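Local coordinates for protein putative citrate lyase, alfa subunit (PDB 2HJ0) that is a putative citrate lyase alpha subunit, whose chain folds around two mixed, mostly parallel beta-sheets flanked by helices and forms a two-chain assembly, at residues A[259-269]-A[455-466]. Numbering follows the deposited sequence.
Sequences YAAKVITSSPY and DLIEYFKDLKVP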
loop_
_atom_site.group_PDB
_atom_site.type_symbol
_atom_site.label_atom_id
_atom_site.label_comp_id
_atom_site.label_asym_id
_atom_site.label_seq_id
_atom_site.Cartn_x
_atom_site.Cartn_y
_atom_site.Cartn_z
ATOM N N TYR A 259 -36.631 -15.442 -5.991
ATOM C CA TYR A 259 -37.337 -14.598 -5.036
ATOM C C TYR A 259 -36.355 -13.539 -4.523
ATOM O O TYR A 259 -36.711 -12.367 -4.376
ATOM C CB TYR A 259 -37.881 -15.419 -3.855
ATOM C CG TYR A 259 -39.213 -16.126 -4.090
ATOM C CD1 TYR A 259 -40.169 -15.608 -4.971
ATOM C CD2 TYR A 259 -39.543 -17.287 -3.381
ATOM C CE1 TYR A 259 -41.413 -16.228 -5.134
ATOM C CE2 TYR A 259 -40.780 -17.911 -3.536
ATOM C CZ TYR A 259 -41.707 -17.383 -4.409
ATOM O OH TYR A 259 -42.921 -18.026 -4.564
ATOM N N ALA A 260 -35.115 -13.952 -4.268
ATOM C CA ALA A 260 -34.094 -13.031 -3.787
ATOM C C ALA A 260 -33.867 -11.882 -4.772
ATOM O O ALA A 260 -33.811 -10.715 -4.379
ATOM C CB ALA A 260 -32.792 -13.778 -3.544
ATOM N N ALA A 261 -33.738 -12.213 -6.052
ATOM C CA ALA A 261 -33.527 -11.190 -7.071
ATOM C C ALA A 261 -34.702 -10.215 -7.164
ATOM O O ALA A 261 -34.497 -9.020 -7.389
ATOM C CB ALA A 261 -33.280 -11.837 -8.418
ATOM N N LYS A 262 -35.928 -10.720 -6.986
ATOM C CA LYS A 262 -37.112 -9.861 -7.051
ATOM C C LYS A 262 -37.096 -8.876 -5.898
ATOM O O LYS A 262 -37.558 -7.744 -6.033
ATOM C CB LYS A 262 -38.405 -10.680 -7.008
ATOM C CG LYS A 262 -38.760 -11.384 -8.311
ATOM C CD LYS A 262 -39.951 -12.355 -8.128
ATOM C CE LYS A 262 -40.237 -13.207 -9.380
ATOM N NZ LYS A 262 -41.270 -14.253 -9.104
ATOM N N VAL A 263 -36.555 -9.299 -4.764
ATOM C CA VAL A 263 -36.489 -8.401 -3.627
ATOM C C VAL A 263 -35.499 -7.272 -3.942
ATOM O O VAL A 263 -35.790 -6.104 -3.691
ATOM C CB VAL A 263 -36.071 -9.149 -2.348
ATOM C CG1 VAL A 263 -35.959 -8.178 -1.191
ATOM C CG2 VAL A 263 -37.085 -10.225 -2.031
ATOM N N ILE A 264 -34.353 -7.624 -4.520
ATOM C CA ILE A 264 -33.323 -6.653 -4.885
ATOM C C ILE A 264 -33.806 -5.710 -5.985
ATOM O O ILE A 264 -33.737 -4.486 -5.848
ATOM C CB ILE A 264 -32.027 -7.372 -5.392
ATOM C CG1 ILE A 264 -31.420 -8.216 -4.267
ATOM C CG2 ILE A 264 -30.985 -6.365 -5.863
ATOM C CD1 ILE A 264 -30.392 -9.200 -4.750
ATOM N N THR A 265 -34.290 -6.275 -7.085
ATOM C CA THR A 265 -34.775 -5.453 -8.187
ATOM C C THR A 265 -36.042 -4.668 -7.859
ATOM O O THR A 265 -36.470 -3.851 -8.652
ATOM C CB THR A 265 -35.043 -6.295 -9.421
ATOM O OG1 THR A 265 -35.986 -7.321 -9.097
ATOM C CG2 THR A 265 -33.754 -6.927 -9.904
ATOM N N SER A 266 -36.649 -4.906 -6.702
ATOM C CA SER A 266 -37.836 -4.146 -6.347
ATOM C C SER A 266 -37.509 -3.255 -5.166
ATOM O O SER A 266 -38.366 -2.538 -4.665
ATOM C CB SER A 266 -38.999 -5.056 -5.951
ATOM O OG SER A 266 -39.407 -5.898 -7.014
ATOM N N SER A 267 -36.267 -3.293 -4.713
ATOM C CA SER A 267 -35.888 -2.489 -3.566
ATOM C C SER A 267 -35.637 -1.047 -3.965
ATOM O O SER A 267 -35.428 -0.744 -5.137
ATOM C CB SER A 267 -34.632 -3.072 -2.911
ATOM O OG SER A 267 -33.473 -2.789 -3.674
ATOM N N PRO A 268 -35.645 -0.130 -2.986
ATOM C CA PRO A 268 -35.404 1.285 -3.286
ATOM C C PRO A 268 -33.925 1.560 -3.555
ATOM O O PRO A 268 -33.496 2.703 -3.531
ATOM C CB PRO A 268 -35.873 1.980 -2.017
ATOM C CG PRO A 268 -35.425 1.011 -0.975
ATOM C CD PRO A 268 -35.882 -0.318 -1.543
ATOM N N TYR A 269 -33.155 0.512 -3.818
ATOM C CA TYR A 269 -31.726 0.666 -4.064
ATOM C C TYR A 269 -31.401 0.243 -5.492
ATOM O O TYR A 269 -30.307 0.502 -6.008
ATOM C CB TYR A 269 -30.940 -0.189 -3.076
ATOM C CG TYR A 269 -31.288 0.071 -1.627
ATOM C CD1 TYR A 269 -30.792 1.192 -0.959
ATOM C CD2 TYR A 269 -32.114 -0.811 -0.919
ATOM C CE1 TYR A 269 -31.105 1.427 0.390
ATOM C CE2 TYR A 269 -32.438 -0.587 0.428
ATOM C CZ TYR A 269 -31.926 0.534 1.078
ATOM O OH TYR A 269 -32.220 0.753 2.407
ATOM N N ASP A 455 -39.392 0.684 6.907
ATOM C CA ASP A 455 -39.359 1.341 5.608
ATOM C C ASP A 455 -39.400 0.304 4.481
ATOM O O ASP A 455 -39.834 0.602 3.364
ATOM C CB ASP A 455 -38.102 2.185 5.458
ATOM C CG ASP A 455 -36.855 1.346 5.428
ATOM O OD1 ASP A 455 -35.941 1.663 4.642
ATOM O OD2 ASP A 455 -36.782 0.363 6.193
ATOM N N LEU A 456 -38.951 -0.913 4.772
ATOM C CA LEU A 456 -38.935 -1.963 3.760
ATOM C C LEU A 456 -40.280 -2.675 3.672
ATOM O O LEU A 456 -40.725 -3.070 2.586
ATOM C CB LEU A 456 -37.798 -2.956 4.046
ATOM C CG LEU A 456 -36.505 -2.739 3.254
ATOM C CD1 LEU A 456 -36.153 -1.278 3.199
ATOM C CD2 LEU A 456 -35.379 -3.541 3.879
ATOM N N ILE A 457 -40.933 -2.820 4.820
ATOM C CA ILE A 457 -42.235 -3.458 4.865
ATOM C C ILE A 457 -43.221 -2.689 3.980
ATOM O O ILE A 457 -44.031 -3.293 3.273
ATOM C CB ILE A 457 -42.760 -3.524 6.308
ATOM C CG1 ILE A 457 -41.990 -4.587 7.067
ATOM C CG2 ILE A 457 -44.237 -3.841 6.319
ATOM C CD1 ILE A 457 -42.239 -4.572 8.539
ATOM N N GLU A 458 -43.131 -1.362 4.002
ATOM C CA GLU A 458 -44.021 -0.530 3.197
ATOM C C GLU A 458 -43.643 -0.588 1.725
ATOM O O GLU A 458 -44.490 -0.835 0.866
ATOM C CB GLU A 458 -43.967 0.927 3.653
ATOM C CG GLU A 458 -42.597 1.549 3.456
ATOM C CD GLU A 458 -42.582 3.090 3.512
ATOM O OE1 GLU A 458 -41.491 3.677 3.250
ATOM O OE2 GLU A 458 -43.645 3.704 3.817
ATOM N N TYR A 459 -42.365 -0.366 1.440
ATOM C CA TYR A 459 -41.869 -0.374 0.065
ATOM C C TYR A 459 -42.186 -1.671 -0.685
ATOM O O TYR A 459 -42.407 -1.648 -1.897
ATOM C CB TYR A 459 -40.357 -0.151 0.046
ATOM C CG TYR A 459 -39.866 0.502 -1.226
ATOM C CD1 TYR A 459 -39.902 1.886 -1.373
ATOM C CD2 TYR A 459 -39.389 -0.267 -2.294
ATOM C CE1 TYR A 459 -39.477 2.486 -2.546
ATOM C CE2 TYR A 459 -38.960 0.322 -3.478
ATOM C CZ TYR A 459 -39.008 1.699 -3.598
ATOM O OH TYR A 459 -38.607 2.293 -4.773
ATOM N N PHE A 460 -42.189 -2.794 0.033
ATOM C CA PHE A 460 -42.482 -4.077 -0.578
ATOM C C PHE A 460 -43.930 -4.491 -0.389
ATOM O O PHE A 460 -44.315 -5.592 -0.792
ATOM C CB PHE A 460 -41.577 -5.172 -0.006
ATOM C CG PHE A 460 -40.133 -5.034 -0.386
ATOM C CD1 PHE A 460 -39.765 -4.855 -1.715
ATOM C CD2 PHE A 460 -39.131 -5.100 0.585
ATOM C CE1 PHE A 460 -38.421 -4.743 -2.077
ATOM C CE2 PHE A 460 -37.786 -4.989 0.232
ATOM C CZ PHE A 460 -37.428 -4.807 -1.102
ATOM N N LYS A 461 -44.737 -3.620 0.211
ATOM C CA LYS A 461 -46.137 -3.961 0.471
ATOM C C LYS A 461 -46.798 -4.649 -0.718
ATOM O O LYS A 461 -47.456 -5.662 -0.555
ATOM C CB LYS A 461 -46.955 -2.717 0.847
ATOM C CG LYS A 461 -47.118 -1.716 -0.293
ATOM C CD LYS A 461 -48.214 -0.687 -0.016
ATOM C CE LYS A 461 -47.915 0.174 1.203
ATOM N NZ LYS A 461 -49.006 1.170 1.410
ATOM N N ASP A 462 -46.599 -4.109 -1.912
ATOM C CA ASP A 462 -47.220 -4.678 -3.091
ATOM C C ASP A 462 -46.344 -5.663 -3.850
ATOM O O ASP A 462 -46.737 -6.168 -4.899
ATOM C CB ASP A 462 -47.682 -3.551 -4.010
ATOM C CG ASP A 462 -48.897 -2.819 -3.460
ATOM O OD1 ASP A 462 -49.082 -1.626 -3.801
ATOM O OD2 ASP A 462 -49.680 -3.446 -2.693
ATOM N N LEU A 463 -45.161 -5.946 -3.320
ATOM C CA LEU A 463 -44.256 -6.888 -3.956
ATOM C C LEU A 463 -44.983 -8.223 -4.138
ATOM O O LEU A 463 -45.464 -8.815 -3.172
ATOM C CB LEU A 463 -43.018 -7.074 -3.076
ATOM C CG LEU A 463 -41.757 -7.659 -3.709
ATOM C CD1 LEU A 463 -40.745 -7.981 -2.624
ATOM C CD2 LEU A 463 -42.091 -8.906 -4.470
ATOM N N LYS A 464 -45.073 -8.697 -5.374
ATOM C CA LYS A 464 -45.750 -9.965 -5.631
ATOM C C LYS A 464 -44.902 -11.175 -5.267
ATOM O O LYS A 464 -44.356 -11.860 -6.133
ATOM C CB LYS A 464 -46.179 -10.049 -7.092
ATOM C CG LYS A 464 -47.220 -9.017 -7.431
ATOM C CD LYS A 464 -48.450 -9.266 -6.605
ATOM C CE LYS A 464 -49.297 -8.031 -6.473
ATOM N NZ LYS A 464 -50.240 -8.237 -5.337
ATOM N N VAL A 465 -44.797 -11.425 -3.971
ATOM C CA VAL A 465 -44.045 -12.555 -3.452
ATOM C C VAL A 465 -44.609 -12.827 -2.075
ATOM O O VAL A 465 -44.815 -11.904 -1.293
ATOM C CB VAL A 465 -42.533 -12.246 -3.325
ATOM C CG1 VAL A 465 -41.874 -13.284 -2.427
ATOM C CG2 VAL A 465 -41.869 -12.264 -4.702
ATOM N N PRO A 466 -44.860 -14.101 -1.754
ATOM C CA PRO A 466 -45.415 -14.417 -0.434
ATOM C C PRO A 466 -44.569 -13.879 0.695
ATOM O O PRO A 466 -43.371 -14.113 0.747
ATOM C CB PRO A 466 -45.517 -15.944 -0.450
ATOM C CG PRO A 466 -44.472 -16.360 -1.431
ATOM C CD PRO A 466 -44.548 -15.319 -2.520
#
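The C-terminal end of helix 251-265 packs against the short helix 454-459, the type I beta turn Phe460-Leu463 and the extended run that follows the turn toward strand 467-468, beside the mixed sheet that ends with that strand, and aromatic rings carry the junction. Phe460 reaches in near the C-terminal end of the helix: its CZ lies 3.7 Å from Val263 CG1, and Ser267 CB touches the same ring carbon. A flat phenyl ring suits this place, since it fits beside a branched valine and a small serine while needing no polar partner. Leu463 adds CD1, 4.3 Å from Val263 CG2. Tyr459, with CG anti to the backbone N (chi1 -152°), lays its ring against Pro268. The proline CB sits over one face, 3.7 Å from the ring centroid and 18° off its normal, a CH-pi contact for which the rigid pyrrolidine is well shaped; the backbone oxygen of Ser266 meets the ring edge in its plane. At the other end Tyr259 receives Val465 CG1 over one face, 4.2 Å from its ring centroid, while CG2 of this beta-branched valine also reaches Lys262 CD, 3.9 Å away, on the lysine's extended aliphatic chain. Pro466 CD extends the packing to Tyr259 OH. No hydrogen bond crosses between the segments; the serine hydroxyls bond back within their own segment. Ser266 OG reaches Lys262 O at 2.8 Å, and Ile264 O is gripped by both Ser267 N and Ser267 OG. Beyond the pair, Arg453 hydrogen-bonds to Tyr269 OH through NH2 and forms a salt bridge from NE to Asp455 OD2. Ile447 of strand 447-449 touches Tyr259, Val263 and Val465, whereas Ala260, Ala261 and Ile264 pack on helix 282-297, and Ala260 and Ile264 also meet strand 409-413.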